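Local coordinates for biofilm growth-associated repressor (Xylella fastidiosa, PDB 3PQK), which represses transcription of its own operon by binding a palindromic AT-rich sequence that spans the -10 region of the blh promoter, at residues Gly64-Arg69 / Ile75-Thr80; Phe37-Leu42 / Gln55-Leu60; Arg25-Cys30 / Ile46-Pro51. All blocks are in the same frame, centred on the assembly; numbering follows the deposited sequence.

How the contacts relate
After helix 3-20, helix 23-33 leads through Phe37 into helix 39-46, the turn 46-51 and helix 52-62, the last two helices forming the predicted helix-turn-helix. Contact 3 (25-30 with 46-51) closes the first loop, and contact 2 (37-42 with 55-60) opens inside it and ends beyond it, so these two cross; their centres lie about 7 Å apart. Contact 1 follows in series and closes the hairpin of the wing. A probable bond from Ile65 N to Leu60 O, 2.9 Å, carries helix 52-62 on into the wing; another, Tyr77 N to Phe37 O at 2.8 Å, ties the second strand to 37-42. Val29 of helix 23-33 packs against Ile65 and Leu79.

Contact 1. Residues Gly64-Arg69 / Ile75-Thr80; sequences GIVETR and IFYRLT
Glu67 and Arg78 face each other across the beta hairpin that forms the wing of this winged-helix repressor, and with Arg69 they bury the most surface between the two segments. Strands 66-69 and 76-79 run antiparallel, their axes 4.6 Å apart at closest approach. Glu67 and Arg78 are a hydrogen-bonded pair: Glu67 N reaches Arg78 O at 2.9 Å, and Arg78 N returns a bond to Glu67 O. Both side chains leave the same face of the sheet, with CG in each case set between the backbone N and the carbonyl carbon (chi1 59° and 54°), which lays the two chains side by side. Glu67 OE2 forms a salt bridge with Arg78 NE at 3.2 Å, the carboxylate and guanidinium planes being 79° apart. A flat two-pronged pairing is thereby excluded, and one oxygen does the work.

Arg69, paired with Phe76 through two backbone bonds, lies on this face too. Its side chain is poorly ordered, so the placing of its CD at the edge of the Arg78 guanidinium and the salt bridge of its NE with Glu36 are less certain. Glu36 also has a weak, long ion pair with Arg78, and this shared acid probably offsets the two positive charges.

On the reverse face, Thr68 CG2 sits over the Tyr77 ring, 4.0 Å from its centroid, a CH-pi contact, while Val66 CG1 meets the ring edge. Tyr77 also touches Leu57 and Val39, so the ring spans from the wing to the helix-turn-helix.

At the end of the hairpin nearer helix 52-62, Gly64 closes that helix in a Schellman motif. Two bonds from Thr80 secure the junction: its N donates to Ile65 O at 2.9 Å, and its OG1 donates to Gly64 O at 2.7 Å.

Contact 2. Residues Phe37-Leu42 / Gln55-Leu60; sequences FSVGEL and QQLGVL
The predicted helix-turn-helix motif of this ArsR-family repressor brings helix 39-46 against helix 52-62, and between 37-42 and 55-60 the contact rests on three aliphatic side chains. Leu57 supplies one side. It projects toward the first helix, and Leu42 CD1 points into its fork, 3.9 Å from both Leu57 CD1 and Leu57 CD2. Leu42 projects toward Leu57 in turn, and the two side chains cross at a slant. In both leucines CG lies opposite the carbonyl carbon (chi1 -71° for Leu42, -73° for Leu57), a shared torsion that carries each branched end into the gap between the helices. Val39, one turn earlier than Leu42, adds a looser touch, Val39 CG2 to Leu57 CD1 at 4.4 Å. The backbones stay well apart: the nearest CA atoms, those of Val39 and Leu57, are 9.1 Å from each other.

The start of helix 39-46 is fixed by a capping box. Ser38 N donates to Glu41 OE1 at 2.9 Å, meeting the oxygen on its anti side and 24° out of the carboxylate plane, whereas the return bond from Glu41 N to Ser38 OG, 3.3 Å, is weak. Val39 also packs on Leu53 and Ser54 of helix 52-62, and Leu60, one turn beyond Leu57, lies on Leu28 and Val29 of helix 23-33.

No hydrogen bond joins the two segments. With only 100 Å² buried between them and methyl groups making every contact, their spacing at this point is probably set by side-chain shape and apolar burial, without a polar bond to set a direction.

Contact 3. Residues Arg25-Cys30 / Ile46-Pro51; sequences RLMLVC and IGIGQP
Met27, present as selenomethionine, lies obliquely across Ile46 and meets it along much of its length. Ile46 CG2 does most of the touching: it stands 3.8 Å from Met27 CB and equally far from Met27 SE, so this one methyl group spans the root and the selenium of the longer chain, with Met27 CE only slightly farther off at 4.0 Å. The Met27 side chain runs straight through chi2 and then bends at chi3 (-77°), a turn that directs CE from Ile46 on toward Ile48. There Met27 CE comes to 3.9 Å from Ile48 CG1, the two side chains crossing at about a right angle.

The other branch of Ile46 serves the next residue of helix 23-33: its CG1 arm lies opposite the carbonyl carbon (chi1 -68°) and carries CD1 to 3.8 Å from Leu28 CD2, again nearly perpendicular. These contacts place the turn of the predicted helix-turn-helix: Ile46 ends helix 39-46, Gly47 breaks away with positive phi (74°), and Ile48 turns inward again before helix 52-62 begins.

Around this apolar junction, Leu28 also packs on Leu57 of helix 52-62, while Met27 touches Met6 of the second subunit. Three residues after Met27, Cys30 is joined by a disulfide to Cys96, linking the same helix to the C-terminal part of the chain.

Contact 1. Residues Gly64-Arg69 / Ile75-Thr80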
ATOM      1  N   GLY B  64      -3.714  -8.133  12.512  1.00 23.75           N
ATOM      2  CA  GLY B  64      -3.086  -9.403  12.132  1.00 22.62           C
ATOM      3  C   GLY B  64      -1.771  -9.261  11.388  1.00 28.32           C
ATOM      4  O   GLY B  64      -1.300 -10.217  10.767  1.00 29.76           O
ATOM      5  N   ILE B  65      -1.150  -8.082  11.472  1.00 24.27           N
ATOM      6  CA  ILE B  65       0.087  -7.762  10.734  1.00 23.58           C
ATOM      7  C   ILE B  65       1.330  -8.074  11.578  1.00 26.80           C
ATOM      8  O   ILE B  65       2.365  -8.489  11.051  1.00 28.36           O
ATOM      9  CB  ILE B  65       0.027  -6.274  10.239  1.00 26.22           C
ATOM     10  CG1 ILE B  65      -1.129  -6.088   9.201  1.00 26.64           C
ATOM     11  CG2 ILE B  65       1.371  -5.815   9.616  1.00 28.67           C
ATOM     12  CD1 ILE B  65      -1.490  -4.617   8.922  1.00 33.03           C
ATOM     13  N   VAL B  66       1.217  -7.860  12.891  1.00 21.10           N
ATOM     14  CA  VAL B  66       2.276  -8.108  13.840  1.00 20.56           C
ATOM     15  C   VAL B  66       1.717  -9.059  14.920  1.00 26.40           C
ATOM     16  O   VAL B  66       0.525  -9.050  15.210  1.00 23.94           O
ATOM     17  CB  VAL B  66       2.803  -6.758  14.424  1.00 23.95           C
ATOM     18  CG1 VAL B  66       3.724  -6.972  15.628  1.00 23.91           C
ATOM     19  CG2 VAL B  66       3.513  -5.935  13.345  1.00 22.54           C
ATOM     20  N   GLU B  67       2.592  -9.857  15.507  1.00 24.95           N
ATOM     21  CA  GLU B  67       2.279 -10.756  16.611  1.00 25.08           C
ATOM     22  C   GLU B  67       3.434 -10.729  17.633  1.00 29.94           C
ATOM     23  O   GLU B  67       4.509 -10.189  17.343  1.00 28.58           O
ATOM     24  CB  GLU B  67       2.019 -12.175  16.097  1.00 25.87           C
ATOM     25  CG  GLU B  67       3.174 -12.811  15.338  1.00 34.82           C
ATOM     26  CD  GLU B  67       2.904 -14.245  14.927  1.00 55.37           C
ATOM     27  OE1 GLU B  67       1.873 -14.802  15.365  1.00 42.55           O
ATOM     28  OE2 GLU B  67       3.717 -14.812  14.164  1.00 60.11           O
ATOM     29  N   THR B  68       3.226 -11.338  18.793  1.00 26.52           N
ATOM     30  CA  THR B  68       4.248 -11.401  19.827  1.00 27.65           C
ATOM     31  C   THR B  68       4.836 -12.800  19.945  1.00 34.00           C
ATOM     32  O   THR B  68       4.214 -13.805  19.557  1.00 32.89           O
ATOM     33  CB  THR B  68       3.742 -10.851  21.180  1.00 34.88           C
ATOM     34  OG1 THR B  68       2.699 -11.697  21.677  1.00 32.81           O
ATOM     35  CG2 THR B  68       3.294  -9.389  21.104  1.00 33.56           C
ATOM     36  N   ARG B  69       6.045 -12.859  20.499  1.00 31.70           N
ATOM     37  CA  ARG B  69       6.753 -14.103  20.762  1.00 32.39           C
ATOM     38  C   ARG B  69       7.465 -13.944  22.108  1.00 37.81           C
ATOM     39  O   ARG B  69       7.999 -12.876  22.402  1.00 36.42           O
ATOM     40  CB  ARG B  69       7.722 -14.425  19.609  1.00 35.02           C
ATOM     41  CG  ARG B  69       8.171 -15.874  19.550  1.00 56.84           C
ATOM     42  CD  ARG B  69       9.202 -16.045  18.457  1.00 80.69           C
ATOM     43  NE  ARG B  69      10.550 -16.136  19.030  1.00103.08           N
ATOM     44  CZ  ARG B  69      11.221 -17.271  19.182  1.00128.07           C
ATOM     45  NH1 ARG B  69      10.711 -18.414  18.742  1.00119.33           N
ATOM     46  NH2 ARG B  69      12.421 -17.271  19.749  1.00120.49           N
ATOM     47  N   ILE B  75       9.363 -10.236  25.806  1.00 25.80           N
ATOM     48  CA  ILE B  75       8.310 -10.160  24.775  1.00 26.82           C
ATOM     49  C   ILE B  75       8.913  -9.531  23.472  1.00 27.28           C
ATOM     50  O   ILE B  75       9.320  -8.376  23.500  1.00 26.26           O
ATOM     51  CB  ILE B  75       7.071  -9.339  25.268  1.00 30.66           C
ATOM     52  CG1 ILE B  75       6.403  -9.975  26.516  1.00 32.54           C
ATOM     53  CG2 ILE B  75       6.033  -9.135  24.128  1.00 31.78           C
ATOM     54  CD1 ILE B  75       5.819  -8.910  27.514  1.00 42.43           C
ATOM     55  N   PHE B  76       8.948 -10.285  22.366  1.00 22.89           N
ATOM     56  CA  PHE B  76       9.410  -9.776  21.064  1.00 23.39           C
ATOM     57  C   PHE B  76       8.248  -9.673  20.096  1.00 29.48           C
ATOM     58  O   PHE B  76       7.433 -10.602  19.996  1.00 28.85           O
ATOM     59  CB  PHE B  76      10.473 -10.690  20.420  1.00 25.60           C
ATOM     60  CG  PHE B  76      11.761 -10.754  21.196  1.00 28.53           C
ATOM     61  CD1 PHE B  76      12.669  -9.699  21.154  1.00 30.71           C
ATOM     62  CD2 PHE B  76      12.050 -11.846  22.007  1.00 32.84           C
ATOM     63  CE1 PHE B  76      13.834  -9.730  21.918  1.00 31.44           C
ATOM     64  CE2 PHE B  76      13.233 -11.889  22.755  1.00 35.60           C
ATOM     65  CZ  PHE B  76      14.125 -10.838  22.687  1.00 32.28           C
ATOM     66  N   TYR B  77       8.223  -8.589  19.330  1.00 25.37           N
ATOM     67  CA  TYR B  77       7.235  -8.390  18.273  1.00 24.79           C
ATOM     68  C   TYR B  77       7.880  -8.828  16.985  1.00 28.24           C
ATOM     69  O   TYR B  77       9.087  -8.730  16.836  1.00 27.43           O
ATOM     70  CB  TYR B  77       6.810  -6.932  18.198  1.00 26.17           C
ATOM     71  CG  TYR B  77       6.034  -6.468  19.413  1.00 29.90           C
ATOM     72  CD1 TYR B  77       4.645  -6.383  19.388  1.00 31.62           C
ATOM     73  CD2 TYR B  77       6.692  -6.044  20.564  1.00 32.00           C
ATOM     74  CE1 TYR B  77       3.929  -5.900  20.480  1.00 33.47           C
ATOM     75  CE2 TYR B  77       5.984  -5.570  21.671  1.00 33.92           C
ATOM     76  CZ  TYR B  77       4.601  -5.512  21.628  1.00 43.06           C
ATOM     77  OH  TYR B  77       3.892  -5.027  22.701  1.00 49.05           O
ATOM     78  N   ARG B  78       7.085  -9.335  16.072  1.00 22.72           N
ATOM     79  CA  ARG B  78       7.503  -9.844  14.788  1.00 23.40           C
ATOM     80  C   ARG B  78       6.316  -9.718  13.842  1.00 27.49           C
ATOM     81  O   ARG B  78       5.165  -9.674  14.290  1.00 24.30           O
ATOM     82  CB  ARG B  78       7.914 -11.327  14.895  1.00 24.91           C
ATOM     83  CG  ARG B  78       6.854 -12.263  15.511  1.00 37.66           C
ATOM     84  CD  ARG B  78       7.233 -13.736  15.434  1.00 43.64           C
ATOM     85  NE  ARG B  78       6.857 -14.329  14.149  1.00 60.33           N
ATOM     86  CZ  ARG B  78       7.402 -15.426  13.627  1.00 82.72           C
ATOM     87  NH1 ARG B  78       8.375 -16.065  14.269  1.00 68.24           N
ATOM     88  NH2 ARG B  78       6.991 -15.881  12.450  1.00 73.57           N
ATOM     89  N   LEU B  79       6.604  -9.711  12.555  1.00 25.28           N
ATOM     90  CA  LEU B  79       5.597  -9.682  11.528  1.00 26.39           C
ATOM     91  C   LEU B  79       4.915 -11.043  11.471  1.00 33.22           C
ATOM     92  O   LEU B  79       5.546 -12.071  11.739  1.00 35.18           O
ATOM     93  CB  LEU B  79       6.274  -9.433  10.171  1.00 26.07           C
ATOM     94  CG  LEU B  79       6.806  -8.033   9.914  1.00 29.29           C
ATOM     95  CD1 LEU B  79       7.534  -7.997   8.576  1.00 29.03           C
ATOM     96  CD2 LEU B  79       5.674  -6.996   9.933  1.00 26.63           C
ATOM     97  N   THR B  80       3.655 -11.075  11.064  1.00 30.60           N
ATOM     98  CA  THR B  80       3.020 -12.387  10.882  1.00 30.96           C
ATOM     99  C   THR B  80       3.478 -12.944   9.523  1.00 36.89           C
ATOM    100  O   THR B  80       4.177 -12.247   8.775  1.00 33.78           O
ATOM    101  CB  THR B  80       1.509 -12.317  11.050  1.00 35.77           C
ATOM    102  OG1 THR B  80       0.966 -11.433  10.082  1.00 38.99           O
ATOM    103  CG2 THR B  80       1.103 -11.888  12.438  1.00 31.49           C
TER

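Contact 2. Residues Phe37-Leu42 / Gln55-Leu60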
ATOM      1  N   PHE B  37      11.792  -7.565  17.507  1.00 24.54           N
ATOM      2  CA  PHE B  37      12.301  -6.560  18.437  1.00 25.81           C
ATOM      3  C   PHE B  37      11.402  -6.396  19.639  1.00 28.13           C
ATOM      4  O   PHE B  37      10.182  -6.543  19.530  1.00 26.98           O
ATOM      5  CB  PHE B  37      12.488  -5.199  17.747  1.00 29.47           C
ATOM      6  CG  PHE B  37      13.507  -5.209  16.635  1.00 33.10           C
ATOM      7  CD1 PHE B  37      14.868  -5.142  16.916  1.00 38.69           C
ATOM      8  CD2 PHE B  37      13.114  -5.343  15.312  1.00 35.26           C
ATOM      9  CE1 PHE B  37      15.813  -5.170  15.885  1.00 39.38           C
ATOM     10  CE2 PHE B  37      14.063  -5.356  14.277  1.00 39.38           C
ATOM     11  CZ  PHE B  37      15.407  -5.268  14.572  1.00 38.36           C
ATOM     12  N   SER B  38      12.002  -6.012  20.776  1.00 20.77           N
ATOM     13  CA  SER B  38      11.225  -5.797  21.975  1.00 21.02           C
ATOM     14  C   SER B  38      10.670  -4.392  21.872  1.00 23.62           C
ATOM     15  O   SER B  38      11.075  -3.656  20.981  1.00 22.47           O
ATOM     16  CB  SER B  38      12.098  -5.981  23.219  1.00 24.31           C
ATOM     17  OG  SER B  38      12.889  -4.825  23.430  1.00 27.28           O
ATOM     18  N   VAL B  39       9.771  -4.005  22.778  1.00 24.58           N
ATOM     19  CA  VAL B  39       9.171  -2.672  22.797  1.00 25.78           C
ATOM     20  C   VAL B  39      10.226  -1.594  23.036  1.00 31.21           C
ATOM     21  O   VAL B  39      10.177  -0.544  22.396  1.00 32.04           O
ATOM     22  CB  VAL B  39       7.921  -2.604  23.738  1.00 32.19           C
ATOM     23  CG1 VAL B  39       8.282  -2.784  25.221  1.00 33.21           C
ATOM     24  CG2 VAL B  39       7.105  -1.338  23.526  1.00 31.41           C
ATOM     25  N   GLY B  40      11.203  -1.887  23.899  1.00 28.41           N
ATOM     26  CA  GLY B  40      12.312  -0.984  24.201  1.00 26.56           C
ATOM     27  C   GLY B  40      13.199  -0.742  23.003  1.00 27.36           C
ATOM     28  O   GLY B  40      13.580   0.391  22.745  1.00 27.29           O
ATOM     29  N   GLU B  41      13.516  -1.808  22.247  1.00 24.01           N
ATOM     30  CA  GLU B  41      14.314  -1.747  21.035  1.00 22.98           C
ATOM     31  C   GLU B  41      13.585  -0.977  19.934  1.00 30.35           C
ATOM     32  O   GLU B  41      14.221  -0.222  19.177  1.00 28.88           O
ATOM     33  CB  GLU B  41      14.638  -3.151  20.548  1.00 24.21           C
ATOM     34  CG  GLU B  41      15.479  -3.906  21.551  1.00 29.01           C
ATOM     35  CD  GLU B  41      15.764  -5.360  21.253  1.00 37.72           C
ATOM     36  OE1 GLU B  41      14.904  -6.058  20.677  1.00 32.42           O
ATOM     37  OE2 GLU B  41      16.872  -5.808  21.611  1.00 30.78           O
ATOM     38  N   LEU B  42      12.247  -1.164  19.835  1.00 27.30           N
ATOM     39  CA  LEU B  42      11.452  -0.445  18.834  1.00 25.57           C
ATOM     40  C   LEU B  42      11.456   1.047  19.144  1.00 31.57           C
ATOM     41  O   LEU B  42      11.662   1.853  18.246  1.00 31.45           O
ATOM     42  CB  LEU B  42      10.009  -1.020  18.730  1.00 23.73           C
ATOM     43  CG  LEU B  42       9.933  -2.408  18.089  1.00 26.19           C
ATOM     44  CD1 LEU B  42       8.638  -3.085  18.388  1.00 26.18           C
ATOM     45  CD2 LEU B  42      10.291  -2.391  16.607  1.00 26.21           C
ATOM     46  N   GLN B  55       0.248   1.838  21.379  1.00 33.46           N
ATOM     47  CA  GLN B  55      -1.078   2.037  20.758  1.00 34.24           C
ATOM     48  C   GLN B  55      -1.025   1.533  19.312  1.00 37.07           C
ATOM     49  O   GLN B  55      -1.891   0.753  18.892  1.00 36.53           O
ATOM     50  CB  GLN B  55      -1.504   3.515  20.752  1.00 35.61           C
ATOM     51  CG  GLN B  55      -1.924   4.051  22.117  1.00 54.87           C
ATOM     52  CD  GLN B  55      -2.107   5.554  22.154  1.00 73.78           C
ATOM     53  OE1 GLN B  55      -1.765   6.284  21.215  1.00 72.39           O
ATOM     54  NE2 GLN B  55      -2.664   6.053  23.246  1.00 62.20           N
ATOM     55  N   GLN B  56       0.046   1.925  18.593  1.00 32.62           N
ATOM     56  CA  GLN B  56       0.283   1.558  17.198  1.00 31.39           C
ATOM     57  C   GLN B  56       0.605   0.098  16.961  1.00 33.11           C
ATOM     58  O   GLN B  56       0.097  -0.465  15.987  1.00 32.54           O
ATOM     59  CB  GLN B  56       1.265   2.531  16.521  1.00 33.12           C
ATOM     60  CG  GLN B  56       0.773   4.003  16.527  1.00 22.96           C
ATOM     61  CD  GLN B  56      -0.619   4.137  15.969  1.00 47.64           C
ATOM     62  OE1 GLN B  56      -0.918   3.614  14.895  1.00 40.87           O
ATOM     63  NE2 GLN B  56      -1.525   4.767  16.724  1.00 29.78           N
ATOM     64  N   LEU B  57       1.385  -0.558  17.865  1.00 29.17           N
ATOM     65  CA  LEU B  57       1.652  -2.009  17.766  1.00 26.99           C
ATOM     66  C   LEU B  57       0.336  -2.758  18.075  1.00 31.93           C
ATOM     67  O   LEU B  57       0.099  -3.857  17.560  1.00 31.05           O
ATOM     68  CB  LEU B  57       2.776  -2.475  18.725  1.00 26.28           C
ATOM     69  CG  LEU B  57       4.232  -2.084  18.375  1.00 28.86           C
ATOM     70  CD1 LEU B  57       5.125  -2.038  19.646  1.00 28.96           C
ATOM     71  CD2 LEU B  57       4.850  -3.037  17.347  1.00 24.07           C
ATOM     72  N   GLY B  58      -0.496  -2.145  18.930  1.00 31.04           N
ATOM     73  CA  GLY B  58      -1.823  -2.640  19.297  1.00 31.22           C
ATOM     74  C   GLY B  58      -2.695  -2.735  18.061  1.00 33.52           C
ATOM     75  O   GLY B  58      -3.157  -3.825  17.737  1.00 35.15           O
ATOM     76  N   VAL B  59      -2.780  -1.637  17.276  1.00 29.38           N
ATOM     77  CA  VAL B  59      -3.498  -1.590  15.980  1.00 28.03           C
ATOM     78  C   VAL B  59      -2.958  -2.655  15.004  1.00 27.75           C
ATOM     79  O   VAL B  59      -3.734  -3.386  14.416  1.00 27.65           O
ATOM     80  CB  VAL B  59      -3.487  -0.176  15.341  1.00 31.87           C
ATOM     81  CG1 VAL B  59      -4.063  -0.194  13.919  1.00 31.10           C
ATOM     82  CG2 VAL B  59      -4.234   0.833  16.215  1.00 32.00           C
ATOM     83  N   LEU B  60      -1.633  -2.765  14.859  1.00 23.48           N
ATOM     84  CA  LEU B  60      -0.979  -3.725  13.944  1.00 21.63           C
ATOM     85  C   LEU B  60      -1.215  -5.156  14.342  1.00 26.10           C
ATOM     86  O   LEU B  60      -1.225  -6.038  13.487  1.00 25.97           O
ATOM     87  CB  LEU B  60       0.549  -3.444  13.891  1.00 20.87           C
ATOM     88  CG  LEU B  60       0.981  -2.178  13.139  1.00 23.33           C
ATOM     89  CD1 LEU B  60       2.475  -1.908  13.346  1.00 20.49           C
ATOM     90  CD2 LEU B  60       0.628  -2.264  11.612  1.00 24.91           C
TER

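Contact 3. Residues Arg25-Cys30 / Ile46-Pro51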
ATOM      1  N   ARG B  25       3.012   3.317  12.193  1.00 24.36           N
ATOM      2  CA  ARG B  25       2.781   1.921  11.775  1.00 23.25           C
ATOM      3  C   ARG B  25       3.753   1.520  10.683  1.00 22.80           C
ATOM      4  O   ARG B  25       4.319   0.435  10.739  1.00 22.61           O
ATOM      5  CB  ARG B  25       1.350   1.703  11.299  1.00 23.09           C
ATOM      6  CG  ARG B  25       0.354   1.749  12.419  1.00 30.35           C
ATOM      7  CD  ARG B  25      -1.055   1.673  11.878  1.00 30.22           C
ATOM      8  NE  ARG B  25      -1.996   2.349  12.759  1.00 36.30           N
ATOM      9  CZ  ARG B  25      -3.177   2.833  12.388  1.00 48.35           C
ATOM     10  NH1 ARG B  25      -3.584   2.723  11.128  1.00 20.71           N
ATOM     11  NH2 ARG B  25      -3.962   3.427  13.274  1.00 41.75           N
ATOM     12  N   LEU B  26       4.009   2.415   9.730  1.00 21.82           N
ATOM     13  CA  LEU B  26       4.973   2.130   8.680  1.00 22.42           C
ATOM     14  C   LEU B  26       6.411   1.931   9.186  1.00 24.89           C
ATOM     15  O   LEU B  26       7.080   0.995   8.752  1.00 21.93           O
ATOM     16  CB  LEU B  26       4.917   3.185   7.580  1.00 22.09           C
ATOM     17  CG  LEU B  26       3.739   3.013   6.641  1.00 28.32           C
ATOM     18  CD1 LEU B  26       3.569   4.244   5.756  1.00 30.02           C
ATOM     19  CD2 LEU B  26       3.927   1.774   5.765  1.00 29.23           C
HETATM   20  N   MSE B  27       6.862   2.794  10.101  1.00 22.26           N
HETATM   21  CA  MSE B  27       8.219   2.699  10.673  1.00 23.67           C
HETATM   22  C   MSE B  27       8.344   1.372  11.431  1.00 25.87           C
HETATM   23  O   MSE B  27       9.297   0.637  11.216  1.00 27.45           O
HETATM   24  CB  MSE B  27       8.501   3.895  11.590  1.00 26.78           C
HETATM   25  CG  MSE B  27       8.590   5.222  10.848  1.00 36.51           C
HETATM   26 SE   MSE B  27       9.047   6.733  12.015  1.00 49.48          SE
HETATM   27  CE  MSE B  27       7.439   7.086  12.893  1.00 44.81           C
ATOM     28  N   LEU B  28       7.288   0.992  12.163  1.00 20.56           N
ATOM     29  CA  LEU B  28       7.224  -0.260  12.894  1.00 18.18           C
ATOM     30  C   LEU B  28       7.324  -1.472  11.979  1.00 20.95           C
ATOM     31  O   LEU B  28       8.164  -2.310  12.204  1.00 19.78           O
ATOM     32  CB  LEU B  28       5.941  -0.299  13.755  1.00 17.91           C
ATOM     33  CG  LEU B  28       5.968   0.592  15.000  1.00 22.85           C
ATOM     34  CD1 LEU B  28       4.587   0.709  15.615  1.00 20.65           C
ATOM     35  CD2 LEU B  28       6.976   0.068  16.042  1.00 26.71           C
ATOM     36  N   VAL B  29       6.494  -1.568  10.934  1.00 18.11           N
ATOM     37  CA  VAL B  29       6.534  -2.726  10.032  1.00 18.35           C
ATOM     38  C   VAL B  29       7.832  -2.833   9.240  1.00 23.72           C
ATOM     39  O   VAL B  29       8.406  -3.914   9.144  1.00 20.70           O
ATOM     40  CB  VAL B  29       5.234  -2.942   9.202  1.00 21.33           C
ATOM     41  CG1 VAL B  29       4.022  -3.137  10.120  1.00 20.22           C
ATOM     42  CG2 VAL B  29       4.983  -1.784   8.237  1.00 21.27           C
ATOM     43  N   CYS B  30       8.359  -1.698   8.762  1.00 24.74           N
ATOM     44  CA  CYS B  30       9.649  -1.735   8.059  1.00 25.87           C
ATOM     45  C   CYS B  30      10.790  -2.169   8.986  1.00 27.29           C
ATOM     46  O   CYS B  30      11.629  -2.960   8.565  1.00 25.48           O
ATOM     47  CB  CYS B  30       9.949  -0.406   7.370  1.00 27.51           C
ATOM     48  SG  CYS B  30       9.274  -0.302   5.701  1.00 32.30           S
ATOM     49  N   ILE B  46      13.142   3.810  16.407  1.00 43.21           N
ATOM     50  CA  ILE B  46      12.154   4.620  15.681  1.00 44.08           C
ATOM     51  C   ILE B  46      11.974   6.016  16.286  1.00 49.51           C
ATOM     52  O   ILE B  46      11.564   6.933  15.582  1.00 51.19           O
ATOM     53  CB  ILE B  46      10.827   3.802  15.542  1.00 47.48           C
ATOM     54  CG1 ILE B  46      11.016   2.601  14.610  1.00 47.03           C
ATOM     55  CG2 ILE B  46       9.610   4.634  15.125  1.00 49.85           C
ATOM     56  CD1 ILE B  46      10.425   1.370  15.162  1.00 56.26           C
ATOM     57  N   GLY B  47      12.316   6.174  17.556  1.00 44.74           N
ATOM     58  CA  GLY B  47      12.202   7.454  18.243  1.00 44.67           C
ATOM     59  C   GLY B  47      10.779   7.830  18.587  1.00 50.79           C
ATOM     60  O   GLY B  47      10.436   9.011  18.587  1.00 50.83           O
ATOM     61  N   ILE B  48       9.940   6.824  18.867  1.00 48.56           N
ATOM     62  CA  ILE B  48       8.555   7.006  19.279  1.00 49.46           C
ATOM     63  C   ILE B  48       8.410   6.334  20.657  1.00 55.28           C
ATOM     64  O   ILE B  48       8.755   5.158  20.807  1.00 56.16           O
ATOM     65  CB  ILE B  48       7.561   6.429  18.211  1.00 52.80           C
ATOM     66  CG1 ILE B  48       7.674   7.157  16.823  1.00 53.11           C
ATOM     67  CG2 ILE B  48       6.104   6.381  18.729  1.00 52.99           C
ATOM     68  CD1 ILE B  48       7.083   8.611  16.695  1.00 56.89           C
ATOM     69  N   GLY B  49       7.924   7.082  21.640  1.00 51.57           N
ATOM     70  CA  GLY B  49       7.744   6.575  22.995  1.00 51.18           C
ATOM     71  C   GLY B  49       6.334   6.111  23.273  1.00 54.27           C
ATOM     72  O   GLY B  49       5.626   5.701  22.357  1.00 54.38           O
ATOM     73  N   GLN B  50       5.905   6.223  24.533  1.00 49.96           N
ATOM     74  CA  GLN B  50       4.567   5.836  24.971  1.00 49.11           C
ATOM     75  C   GLN B  50       3.648   7.052  25.157  1.00 51.67           C
ATOM     76  O   GLN B  50       4.165   8.152  25.332  1.00 51.87           O
ATOM     77  CB  GLN B  50       4.643   4.988  26.252  1.00 50.38           C
ATOM     78  CG  GLN B  50       5.326   3.624  26.062  1.00 62.63           C
ATOM     79  CD  GLN B  50       4.653   2.716  25.051  1.00 75.24           C
ATOM     80  OE1 GLN B  50       3.462   2.848  24.739  1.00 71.58           O
ATOM     81  NE2 GLN B  50       5.408   1.754  24.535  1.00 58.99           N
ATOM     82  N   PRO B  51       2.298   6.927  25.103  1.00 47.11           N
ATOM     83  CA  PRO B  51       1.492   5.715  24.855  1.00 46.76           C
ATOM     84  C   PRO B  51       1.469   5.258  23.386  1.00 49.60           C
ATOM     85  O   PRO B  51       1.116   4.113  23.118  1.00 48.87           O
ATOM     86  CB  PRO B  51       0.111   6.113  25.388  1.00 48.62           C
ATOM     87  CG  PRO B  51       0.029   7.591  25.120  1.00 53.24           C
ATOM     88  CD  PRO B  51       1.441   8.118  25.286  1.00 48.74           C
TER